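Local atomic coordinates of protein FLUORESCENT IN BLUE LIGHT, chloroplastic (Arabidopsis thaliana, PDB entry 4YVO), a protein that acts as a negative regulator of tetrapyrrole biosynthesis, including that of chlorophyll, in chloroplasts, probably by repressing glutamyl-tRNA reductase (HEMA1), with which it interacts through its TPR domain. Residues 60-64 against 65-69; 140-143 against 144-147. One frame throughout, in Å; residues are numbered along the deposited sequence. Where two conformers were deposited one is given.

Contact 1 (60-64 against 65-69); sequences KTFLR and NQEPE
Phe-62 and Glu-67 meet twice, once through the backbone and once through their side chains, where helix 48-64 turns into helix 68-84 within TPR 1. The carbonyl of Phe-62 takes the N-H of Glu-67, Phe-62 O to Glu-67 N being 2.8 Å, while Gln-66 N reaches Leu-63 O at 3.1 Å. With Gln-66 at positive phi (60°) as the C-prime residue, these two bonds form a Schellman motif that ends the helix. With CG anti to the carbonyl carbon (chi1 -80°), the Phe-62 ring lies beside the Glu-67 side chain. There one oxygen of the Glu-67 carboxylate comes to the ring edge in the ring plane, Glu-67 OE1 standing 3.4 Å from Phe-62 CD1, although the two planes are inclined by 53°. Lys-70, Ala-71 and Glu-74 of the following helix also touch this ring. Cutting Phe-62 back to an alanine is likely to leave the Glu-67 carboxylate without its aromatic edge and to open a gap against helix 68-84, while the backbone bonds could remain. Asn-65, the first residue to leave helical geometry, still gives its N-H to Thr-61, with Asn-65 N 3.0 Å from Thr-61 O. Its side chain runs alongside that of Thr-61 in the same direction, and Asn-65 ND2 rests 3.5 Å from the methyl CG2 of Thr-61. Backbone hydrogen bonds thus fix the path of the turn, and the carboxylate oxygen lies where the partly positive hydrogens of the ring rim would probably attract it weakly.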
loop_
_atom_site.group_PDB
_atom_site.type_symbol
_atom_site.label_atom_id
_atom_site.label_comp_id
_atom_site.label_asym_id
_atom_site.label_seq_id
_atom_site.Cartn_x
_atom_site.Cartn_y
_atom_site.Cartn_z
ATOM N N LYS A 60 -9.375 2.710 -6.540
ATOM C CA LYS A 60 -9.449 1.273 -6.790
ATOM C C LYS A 60 -9.991 0.967 -8.185
ATOM O O LYS A 60 -9.518 0.045 -8.852
ATOM C CB LYS A 60 -10.288 0.572 -5.715
ATOM C CG LYS A 60 -9.617 0.557 -4.350
ATOM C CD LYS A 60 -10.582 0.105 -3.256
ATOM C CE LYS A 60 -10.601 -1.406 -3.109
ATOM N NZ LYS A 60 -9.500 -1.896 -2.236
ATOM N N THR A 61 -10.975 1.745 -8.630
ATOM C CA THR A 61 -11.549 1.556 -9.961
ATOM C C THR A 61 -10.517 1.855 -11.050
ATOM O O THR A 61 -10.365 1.082 -11.999
ATOM C CB THR A 61 -12.810 2.415 -10.154
ATOM O OG1 THR A 61 -13.809 1.999 -9.213
ATOM C CG2 THR A 61 -13.358 2.255 -11.569
ATOM N N PHE A 62 -9.791 2.961 -10.912
ATOM C CA PHE A 62 -8.729 3.270 -11.866
ATOM C C PHE A 62 -7.705 2.129 -11.924
ATOM O O PHE A 62 -7.258 1.747 -13.002
ATOM C CB PHE A 62 -8.027 4.582 -11.500
ATOM C CG PHE A 62 -8.773 5.819 -11.923
ATOM C CD1 PHE A 62 -9.248 5.961 -13.219
ATOM C CD2 PHE A 62 -8.989 6.850 -11.018
ATOM C CE1 PHE A 62 -9.931 7.115 -13.603
ATOM C CE2 PHE A 62 -9.672 8.001 -11.393
ATOM C CZ PHE A 62 -10.139 8.133 -12.687
ATOM N N LEU A 63 -7.339 1.590 -10.762
ATOM C CA LEU A 63 -6.404 0.468 -10.701
ATOM C C LEU A 63 -6.931 -0.739 -11.457
ATOM O O LEU A 63 -6.212 -1.346 -12.259
ATOM C CB LEU A 63 -6.118 0.061 -9.253
ATOM C CG LEU A 63 -4.895 0.647 -8.553
ATOM C CD1 LEU A 63 -4.639 -0.148 -7.284
ATOM C CD2 LEU A 63 -3.675 0.622 -9.460
ATOM N N ARG A 64 -8.192 -1.088 -11.205
ATOM C CA ARG A 64 -8.823 -2.223 -11.870
ATOM C C ARG A 64 -8.861 -2.032 -13.380
ATOM O O ARG A 64 -8.823 -2.999 -14.141
ATOM C CB ARG A 64 -10.250 -2.438 -11.359
ATOM C CG ARG A 64 -10.348 -2.975 -9.943
ATOM C CD ARG A 64 -11.739 -3.561 -9.679
ATOM N NE ARG A 64 -12.811 -2.656 -10.087
ATOM C CZ ARG A 64 -13.294 -1.684 -9.320
ATOM N NH1 ARG A 64 -12.794 -1.489 -8.106
ATOM N NH2 ARG A 64 -14.272 -0.905 -9.768
ATOM N N ASN A 65 -8.942 -0.779 -13.807
ATOM C CA ASN A 65 -9.045 -0.458 -15.224
ATOM C C ASN A 65 -7.701 -0.098 -15.854
ATOM O O ASN A 65 -7.656 0.487 -16.940
ATOM C CB ASN A 65 -10.060 0.662 -15.435
ATOM C CG ASN A 65 -11.483 0.212 -15.168
ATOM O OD1 ASN A 65 -11.822 -0.959 -15.367
ATOM N ND2 ASN A 65 -12.328 1.137 -14.736
ATOM N N GLN A 66 -6.616 -0.467 -15.176
ATOM C CA GLN A 66 -5.267 -0.302 -15.717
ATOM C C GLN A 66 -4.947 1.162 -16.007
ATOM O O GLN A 66 -4.351 1.492 -17.034
ATOM C CB GLN A 66 -5.057 -1.152 -16.978
ATOM C CG GLN A 66 -5.109 -2.660 -16.753
ATOM C CD GLN A 66 -6.514 -3.184 -16.507
ATOM O OE1 GLN A 66 -7.449 -2.891 -17.263
ATOM N NE2 GLN A 66 -6.673 -3.962 -15.441
ATOM N N GLU A 67 -5.343 2.032 -15.082
ATOM C CA GLU A 67 -5.068 3.460 -15.185
ATOM C C GLU A 67 -4.357 3.915 -13.906
ATOM O O GLU A 67 -4.930 4.628 -13.074
ATOM C CB GLU A 67 -6.377 4.214 -15.456
ATOM C CG GLU A 67 -6.865 3.929 -16.882
ATOM C CD GLU A 67 -8.355 4.148 -17.146
ATOM O OE1 GLU A 67 -9.133 4.451 -16.219
ATOM O OE2 GLU A 67 -8.750 3.996 -18.322
ATOM N N PRO A 68 -3.095 3.482 -13.735
ATOM C CA PRO A 68 -2.425 3.632 -12.439
ATOM C C PRO A 68 -1.981 5.059 -12.129
ATOM O O PRO A 68 -1.854 5.400 -10.953
ATOM C CB PRO A 68 -1.225 2.690 -12.556
ATOM C CG PRO A 68 -0.925 2.675 -14.027
ATOM C CD PRO A 68 -2.272 2.718 -14.693
ATOM N N GLU A 69 -1.759 5.880 -13.149
ATOM C CA GLU A 69 -1.446 7.285 -12.910
ATOM C C GLU A 69 -2.659 8.016 -12.334
ATOM O O GLU A 69 -2.539 8.781 -11.373
ATOM C CB GLU A 69 -0.949 7.968 -14.189
ATOM C CG GLU A 69 0.335 7.376 -14.759
ATOM C CD GLU A 69 0.118 6.085 -15.554
ATOM O OE1 GLU A 69 -1.045 5.736 -15.858
ATOM O OE2 GLU A 69 1.123 5.416 -15.878
#

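Contact 2 (140-143 against 144-147); sequences DCYT and ELGD
The carbonyl oxygen of Tyr-142 collects two N-H groups as the helix ends: Asp-147 N binds it at 2.9 Å, with an N-H...O angle of 149°, and Leu-145 N adds a weak bond. Leu-145 N also serves Cys-141 O, while Gly-146 N approaches Thr-143 O at 3.0 Å. Together the bonds from Asp-147 and Gly-146 make a Schellman motif, with Gly-146 at positive phi, a conformation suited to a residue without a side chain. Beyond the turn, Asp-147 sends its CG opposite its own backbone N (chi1 -166°) and runs beside Tyr-142, both side chains pointing the same way. Its CB lies 3.8 Å from Tyr-142 CD1, approaching the ring obliquely, and the carboxylate is turned 75° from the ring plane. Asp-147 occupies the N-cap position of helix 148-162; its side chain caps a backbone N of that helix, and OD2 also forms a salt bridge with Lys-150. One turn back, Glu-144 N binds Asp-140 O at 3.1 Å. A water donates to Asp-140 O and to Glu-144 OE2, its oxygen lying 2.9 Å from OE2, and so links the acidic side chain to a carbonyl of the helix's last turn; the bend of Glu-144 at chi2 helps bring its carboxylate round to that water. This is the turn between the two helices of TPR 3. Cys-141 and Tyr-142 touch Ile-112 of helix 108-125 on the preceding side, while Tyr-142 and Thr-143 pack on Ala-151 of helix 148-162, the helix that the turn leads into.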
loop_
_atom_site.group_PDB
_atom_site.type_symbol
_atom_site.label_atom_id
_atom_site.label_comp_id
_atom_site.label_asym_id
_atom_site.label_seq_id
_atom_site.Cartn_x
_atom_site.Cartn_y
_atom_site.Cartn_z
ATOM N N ASP A 140 7.813 -8.574 -3.782
ATOM C CA ASP A 140 7.675 -8.477 -5.234
ATOM C C ASP A 140 8.450 -7.290 -5.807
ATOM O O ASP A 140 9.090 -7.395 -6.862
ATOM C CB ASP A 140 6.200 -8.370 -5.631
ATOM C CG ASP A 140 5.429 -9.653 -5.378
ATOM O OD1 ASP A 140 6.059 -10.715 -5.176
ATOM O OD2 ASP A 140 4.180 -9.605 -5.396
ATOM N N CYS A 141 8.393 -6.158 -5.105
ATOM C CA CYS A 141 9.138 -4.975 -5.527
ATOM C C CYS A 141 10.644 -5.219 -5.513
ATOM O O CYS A 141 11.340 -4.880 -6.474
ATOM C CB CYS A 141 8.801 -3.768 -4.651
ATOM S SG CYS A 141 7.147 -3.108 -4.887
ATOM N N TYR A 142 11.149 -5.805 -4.429
ATOM C CA TYR A 142 12.577 -6.075 -4.330
ATOM C C TYR A 142 13.018 -7.079 -5.394
ATOM O O TYR A 142 14.117 -6.977 -5.927
ATOM C CB TYR A 142 12.960 -6.549 -2.925
ATOM C CG TYR A 142 13.136 -5.426 -1.926
ATOM C CD1 TYR A 142 14.037 -4.391 -2.158
ATOM C CD2 TYR A 142 12.432 -5.417 -0.729
ATOM C CE1 TYR A 142 14.199 -3.368 -1.242
ATOM C CE2 TYR A 142 12.597 -4.400 0.198
ATOM C CZ TYR A 142 13.479 -3.378 -0.061
ATOM O OH TYR A 142 13.636 -2.368 0.867
ATOM N N THR A 143 12.151 -8.035 -5.716
ATOM C CA THR A 143 12.439 -8.980 -6.791
ATOM C C THR A 143 12.618 -8.262 -8.133
ATOM O O THR A 143 13.567 -8.534 -8.873
ATOM C CB THR A 143 11.343 -10.059 -6.902
ATOM O OG1 THR A 143 11.308 -10.822 -5.689
ATOM C CG2 THR A 143 11.619 -10.992 -8.078
ATOM N N GLU A 144 11.720 -7.333 -8.442
ATOM C CA GLU A 144 11.856 -6.560 -9.675
ATOM C C GLU A 144 13.114 -5.692 -9.690
ATOM O O GLU A 144 13.663 -5.409 -10.754
ATOM C CB GLU A 144 10.617 -5.701 -9.927
ATOM C CG GLU A 144 9.341 -6.506 -10.077
ATOM C CD GLU A 144 9.376 -7.444 -11.266
ATOM O OE1 GLU A 144 10.048 -7.123 -12.272
ATOM O OE2 GLU A 144 8.722 -8.507 -11.196
ATOM N N LEU A 145 13.571 -5.280 -8.511
ATOM C CA LEU A 145 14.771 -4.463 -8.394
ATOM C C LEU A 145 16.041 -5.307 -8.380
ATOM O O LEU A 145 17.146 -4.771 -8.386
ATOM C CB LEU A 145 14.707 -3.602 -7.133
ATOM C CG LEU A 145 13.625 -2.523 -7.153
ATOM C CD1 LEU A 145 13.467 -1.911 -5.772
ATOM C CD2 LEU A 145 13.981 -1.458 -8.186
ATOM N N GLY A 146 15.882 -6.627 -8.354
ATOM C CA GLY A 146 17.019 -7.527 -8.339
ATOM C C GLY A 146 17.686 -7.643 -6.983
ATOM O O GLY A 146 18.815 -8.119 -6.877
ATOM N N ASP A 147 16.989 -7.206 -5.940
ATOM C CA ASP A 147 17.516 -7.291 -4.586
ATOM C C ASP A 147 17.031 -8.593 -3.969
ATOM O O ASP A 147 16.050 -8.616 -3.217
ATOM C CB ASP A 147 17.056 -6.092 -3.755
ATOM C CG ASP A 147 17.839 -5.935 -2.467
ATOM O OD1 ASP A 147 18.416 -6.935 -1.986
ATOM O OD2 ASP A 147 17.871 -4.803 -1.930
HETATM O O HOH W 1 8.152 -9.698 -8.574
#

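Contact 1 comes first along the chain, in TPR 1, and contact 2 follows in TPR 3; their centres are 22 Å apart, with nearest atoms about 12 Å apart and not touching. The first joins helix 48-64 to helix 68-84, the second helix 131-144 to helix 148-162, so they have no helix in common, and helices 88-104 and 108-125 come between them in sequence. Both are surface turns that end one helix by a Schellman motif and put the very next residue at the N-cap of the helix that follows. The same local device therefore returns in separate repeats of this all-helical TPR domain, the part of FLU that mediates complex formation with glutamyl-tRNA reductase.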